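Local structure of uncharacterized protein (Streptococcus pneumoniae, 3LFT) at residues V113-L125 and A230-T243. The protein probably serves as the substrate-binding protein of an ABC transporter and holds L-tryptophan in the cleft between its two lobes. Numbering follows the deposited sequence.
Sequences VSDHNPAQQQVEL and ASVVIDQHDLGVAT. With TRP (tryptophan), chain C.
Val232 of strand 230-233 points at helix 119-125 and fills a hollow walled by Pro118, Gln121, Gln122 and Leu125. Its CG1, anti to the backbone N (chi1 -176°), meets Pro118 CG at 3.8 Å, while CG2 lies against the backbone of Gln121 and the CD2 methyl of Leu125. Leu125 CD2 reaches on to Ala230 CB and rests 3.5 Å from Ser231 O. Gln122 runs extended across the strand, and its NE2 donates to Val232 O over 3.0 Å, within both the amide and the carbonyl planes. Asn117 pairs with this amide in both directions, fixing its rotation, and Trp191 takes up Gln122 OE1; a water joins Asn117 OD1 to Val232 O.

Further along, the partners change places: strand 113-115 now faces helix 236-243. In one of its two conformers, Ile234 CD1 enters the bend after strand 113-115, between His116 O and Asp115 CB, the latter 3.7 Å away. Leu239 straddles the strand's near face, CD1 against Asp115 CB and CD2 against Val113 CG1 at 3.6 Å. The other branch of Val113, CG2, slots between Ala242 and Thr243, whose OG1 is turned back onto Leu239 O.

On the ligand side of this packing, Asp115 OD2 accepts from the tryptophan amino N at 2.7 Å. Gln236 OE1 accepts from the tryptophan indole NE1 at 2.8 Å, and a water links the Asp115 and Gln236 side chains. Lying side by side next to the bound tryptophan, these antiparallel segments are two of the three crossings between the lobes, consistent with the hinge of a type I periplasmic-binding-protein fold.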
# COMPACT_ATOMS: atom_id res chain seq x y z
N VAL A 113 -5.11 -10.58 -2.29
CA VAL A 113 -5.06 -9.46 -3.24
C VAL A 113 -3.76 -8.68 -3.07
O VAL A 113 -3.36 -8.36 -1.95
CB VAL A 113 -6.28 -8.53 -2.99
CG1 VAL A 113 -6.13 -7.21 -3.76
CG2 VAL A 113 -7.57 -9.24 -3.39
N SER A 114 -3.15 -8.36 -4.22
CA SER A 114 -1.85 -7.69 -4.25
C SER A 114 -1.92 -6.42 -5.07
O SER A 114 -2.47 -6.43 -6.19
CB SER A 114 -0.83 -8.64 -4.88
OG SER A 114 0.40 -7.98 -5.16
N ASP A 115 -1.40 -5.31 -4.50
CA ASP A 115 -1.32 -4.02 -5.19
C ASP A 115 0.12 -3.75 -5.62
O ASP A 115 0.96 -3.26 -4.84
CB ASP A 115 -1.88 -2.90 -4.29
CG ASP A 115 -1.28 -2.86 -2.88
OD1 ASP A 115 -0.96 -3.92 -2.31
OD2 ASP A 115 -1.21 -1.73 -2.30
N HIS A 116 0.42 -4.09 -6.88
CA HIS A 116 1.74 -3.85 -7.46
C HIS A 116 1.92 -2.37 -7.79
O HIS A 116 1.06 -1.75 -8.42
CB HIS A 116 1.86 -4.69 -8.74
CG HIS A 116 3.16 -4.50 -9.45
ND1 HIS A 116 3.30 -3.68 -10.56
CD2 HIS A 116 4.39 -4.99 -9.19
CE1 HIS A 116 4.57 -3.68 -10.94
NE2 HIS A 116 5.25 -4.47 -10.13
N ASN A 117 3.03 -1.78 -7.37
CA ASN A 117 3.27 -0.37 -7.65
C ASN A 117 3.64 -0.08 -9.10
O ASN A 117 4.57 -0.70 -9.62
CB ASN A 117 4.37 0.18 -6.75
CG ASN A 117 4.48 1.70 -6.86
OD1 ASN A 117 3.46 2.40 -6.63
ND2 ASN A 117 5.65 2.22 -7.22
N PRO A 118 2.92 0.85 -9.77
CA PRO A 118 3.20 1.10 -11.19
C PRO A 118 4.39 2.04 -11.37
O PRO A 118 4.25 3.22 -11.72
CB PRO A 118 1.89 1.70 -11.71
CG PRO A 118 1.23 2.26 -10.55
CD PRO A 118 1.67 1.49 -9.33
N ALA A 119 5.57 1.48 -11.14
CA ALA A 119 6.79 2.27 -11.15
C ALA A 119 7.07 2.92 -12.50
O ALA A 119 7.47 4.08 -12.55
CB ALA A 119 7.97 1.41 -10.72
N GLN A 120 6.93 2.17 -13.59
CA GLN A 120 7.19 2.73 -14.91
C GLN A 120 6.33 3.97 -15.16
O GLN A 120 6.84 5.01 -15.62
CB GLN A 120 6.97 1.68 -16.01
CG GLN A 120 7.14 2.23 -17.43
CD GLN A 120 6.95 1.19 -18.52
OE1 GLN A 120 7.06 -0.01 -18.28
NE2 GLN A 120 6.66 1.65 -19.73
N GLN A 121 5.05 3.85 -14.86
CA GLN A 121 4.13 4.98 -15.04
C GLN A 121 4.45 6.15 -14.14
O GLN A 121 4.29 7.31 -14.55
CB GLN A 121 2.68 4.57 -14.86
CG GLN A 121 2.08 3.75 -15.99
CD GLN A 121 0.68 3.31 -15.62
OE1 GLN A 121 0.50 2.21 -15.10
NE2 GLN A 121 -0.30 4.18 -15.85
N GLN A 122 4.92 5.89 -12.93
CA GLN A 122 5.32 6.97 -12.04
C GLN A 122 6.54 7.69 -12.59
O GLN A 122 6.58 8.93 -12.56
CB GLN A 122 5.59 6.44 -10.64
CG GLN A 122 4.30 6.02 -9.95
CD GLN A 122 4.52 5.29 -8.65
OE1 GLN A 122 5.65 4.97 -8.27
NE2 GLN A 122 3.43 4.99 -7.96
N VAL A 123 7.53 6.93 -13.08
CA VAL A 123 8.69 7.57 -13.70
C VAL A 123 8.27 8.43 -14.90
O VAL A 123 8.71 9.56 -15.02
CB VAL A 123 9.77 6.52 -14.09
CG1 VAL A 123 10.81 7.13 -15.00
CG2 VAL A 123 10.41 5.98 -12.82
N GLU A 124 7.39 7.89 -15.74
CA GLU A 124 6.91 8.65 -16.90
C GLU A 124 6.21 9.94 -16.46
O GLU A 124 6.41 10.99 -17.06
CB GLU A 124 6.01 7.79 -17.82
CG GLU A 124 6.79 6.71 -18.57
CD GLU A 124 5.94 5.54 -19.10
OE1 GLU A 124 4.78 5.34 -18.66
OE2 GLU A 124 6.46 4.79 -19.96
N LEU A 125 5.44 9.88 -15.38
CA LEU A 125 4.74 11.07 -14.87
C LEU A 125 5.72 12.12 -14.35
O LEU A 125 5.56 13.32 -14.60
CB LEU A 125 3.75 10.68 -13.78
CG LEU A 125 2.88 11.82 -13.20
CD1 LEU A 125 2.00 12.51 -14.23
CD2 LEU A 125 2.02 11.25 -12.06
N ALA A 230 1.61 14.51 -7.09
CA ALA A 230 0.97 13.59 -8.01
C ALA A 230 1.52 12.21 -7.78
O ALA A 230 2.54 12.00 -7.12
CB ALA A 230 1.26 14.03 -9.46
N SER A 231 0.80 11.22 -8.31
CA SER A 231 1.28 9.85 -8.36
C SER A 231 0.49 9.06 -9.40
O SER A 231 -0.34 9.62 -10.11
CB SER A 231 1.22 9.18 -6.98
OG SER A 231 1.90 7.93 -7.03
N VAL A 232 0.76 7.75 -9.46
CA VAL A 232 -0.03 6.79 -10.24
C VAL A 232 -0.38 5.69 -9.25
O VAL A 232 0.52 5.11 -8.63
CB VAL A 232 0.73 6.25 -11.46
CG1 VAL A 232 -0.18 5.35 -12.27
CG2 VAL A 232 1.27 7.41 -12.31
N VAL A 233 -1.68 5.43 -9.09
CA VAL A 233 -2.16 4.66 -7.94
C VAL A 233 -3.26 3.70 -8.31
O VAL A 233 -3.98 3.89 -9.29
CB VAL A 233 -2.67 5.60 -6.81
CG1 VAL A 233 -1.52 6.49 -6.30
CG2 VAL A 233 -3.83 6.47 -7.29
N ILE A 234 -3.37 2.66 -7.49
CA ILE A 234 -4.45 1.69 -7.62
C ILE A 234 -5.62 2.11 -6.75
O ILE A 234 -5.44 2.75 -5.70
CB ILE A 234 -3.96 0.34 -7.19
CG1 ILE A 234 -2.87 -0.11 -8.15
CG2 ILE A 234 -5.09 -0.68 -7.19
CD1 ILE A 234 -1.94 -1.05 -7.51
N ASP A 235 -6.83 1.77 -7.19
CA ASP A 235 -8.04 2.15 -6.46
C ASP A 235 -8.18 1.31 -5.18
O ASP A 235 -8.31 0.09 -5.24
CB ASP A 235 -9.24 1.98 -7.40
CG ASP A 235 -10.55 2.46 -6.82
OD1 ASP A 235 -11.00 1.93 -5.79
OD2 ASP A 235 -11.19 3.32 -7.47
N GLN A 236 -8.18 2.00 -4.04
CA GLN A 236 -8.15 1.32 -2.75
C GLN A 236 -9.45 0.60 -2.45
O GLN A 236 -9.46 -0.52 -1.94
CB GLN A 236 -7.83 2.30 -1.64
CG GLN A 236 -6.50 3.04 -1.85
CD GLN A 236 -5.32 2.10 -1.86
OE1 GLN A 236 -4.93 1.59 -0.80
NE2 GLN A 236 -4.75 1.85 -3.03
N HIS A 237 -10.57 1.25 -2.77
CA HIS A 237 -11.84 0.58 -2.56
C HIS A 237 -11.96 -0.70 -3.40
O HIS A 237 -12.45 -1.73 -2.91
CB HIS A 237 -13.01 1.55 -2.77
CG HIS A 237 -14.34 0.92 -2.56
ND1 HIS A 237 -14.89 0.71 -1.31
CD2 HIS A 237 -15.23 0.42 -3.44
CE1 HIS A 237 -16.07 0.12 -1.44
NE2 HIS A 237 -16.29 -0.07 -2.72
N ASP A 238 -11.50 -0.65 -4.66
CA ASP A 238 -11.47 -1.87 -5.51
C ASP A 238 -10.65 -3.00 -4.88
O ASP A 238 -11.04 -4.18 -4.95
CB ASP A 238 -10.94 -1.55 -6.92
CG ASP A 238 -11.92 -0.79 -7.78
OD1 ASP A 238 -13.13 -0.73 -7.47
OD2 ASP A 238 -11.46 -0.24 -8.81
N LEU A 239 -9.51 -2.66 -4.29
CA LEU A 239 -8.69 -3.66 -3.59
C LEU A 239 -9.47 -4.32 -2.48
O LEU A 239 -9.43 -5.55 -2.30
CB LEU A 239 -7.41 -3.06 -3.03
CG LEU A 239 -6.38 -2.57 -4.05
CD1 LEU A 239 -5.33 -1.73 -3.34
CD2 LEU A 239 -5.77 -3.75 -4.81
N GLY A 240 -10.20 -3.51 -1.72
CA GLY A 240 -10.95 -4.07 -0.60
C GLY A 240 -12.11 -4.94 -1.07
O GLY A 240 -12.34 -6.03 -0.53
N VAL A 241 -12.87 -4.48 -2.06
CA VAL A 241 -13.98 -5.30 -2.57
C VAL A 241 -13.47 -6.64 -3.10
O VAL A 241 -14.05 -7.69 -2.81
CB VAL A 241 -14.78 -4.56 -3.67
CG1 VAL A 241 -15.85 -5.45 -4.30
CG2 VAL A 241 -15.43 -3.32 -3.07
N ALA A 242 -12.36 -6.61 -3.83
CA ALA A 242 -11.81 -7.85 -4.38
C ALA A 242 -11.37 -8.78 -3.26
O ALA A 242 -11.53 -10.00 -3.35
CB ALA A 242 -10.64 -7.53 -5.31
N THR A 243 -10.83 -8.21 -2.18
CA THR A 243 -10.47 -9.01 -1.02
C THR A 243 -11.72 -9.62 -0.40
O THR A 243 -11.73 -10.81 -0.05
CB THR A 243 -9.74 -8.17 0.03
OG1 THR A 243 -8.55 -7.59 -0.53
CG2 THR A 243 -9.36 -9.01 1.24
N TRP C . 0.33 -2.60 -0.21
CA TRP C . 0.83 -2.20 1.14
C TRP C . 1.59 -3.33 1.76
O TRP C . 1.76 -3.37 2.98
CB TRP C . -0.35 -1.76 2.02
CG TRP C . -1.06 -0.57 1.43
CD1 TRP C . -2.25 -0.56 0.70
CD2 TRP C . -0.61 0.83 1.50
NE1 TRP C . -2.55 0.73 0.33
CE2 TRP C . -1.62 1.59 0.75
CE3 TRP C . 0.50 1.42 2.05
CZ2 TRP C . -1.45 2.95 0.63
CZ3 TRP C . 0.64 2.80 1.91
CH2 TRP C . -0.33 3.54 1.21
OXT TRP C . 2.04 -4.23 1.03
O HOH W 1 -2.08 0.59 -3.19
O HOH W 2 0.85 3.37 -6.42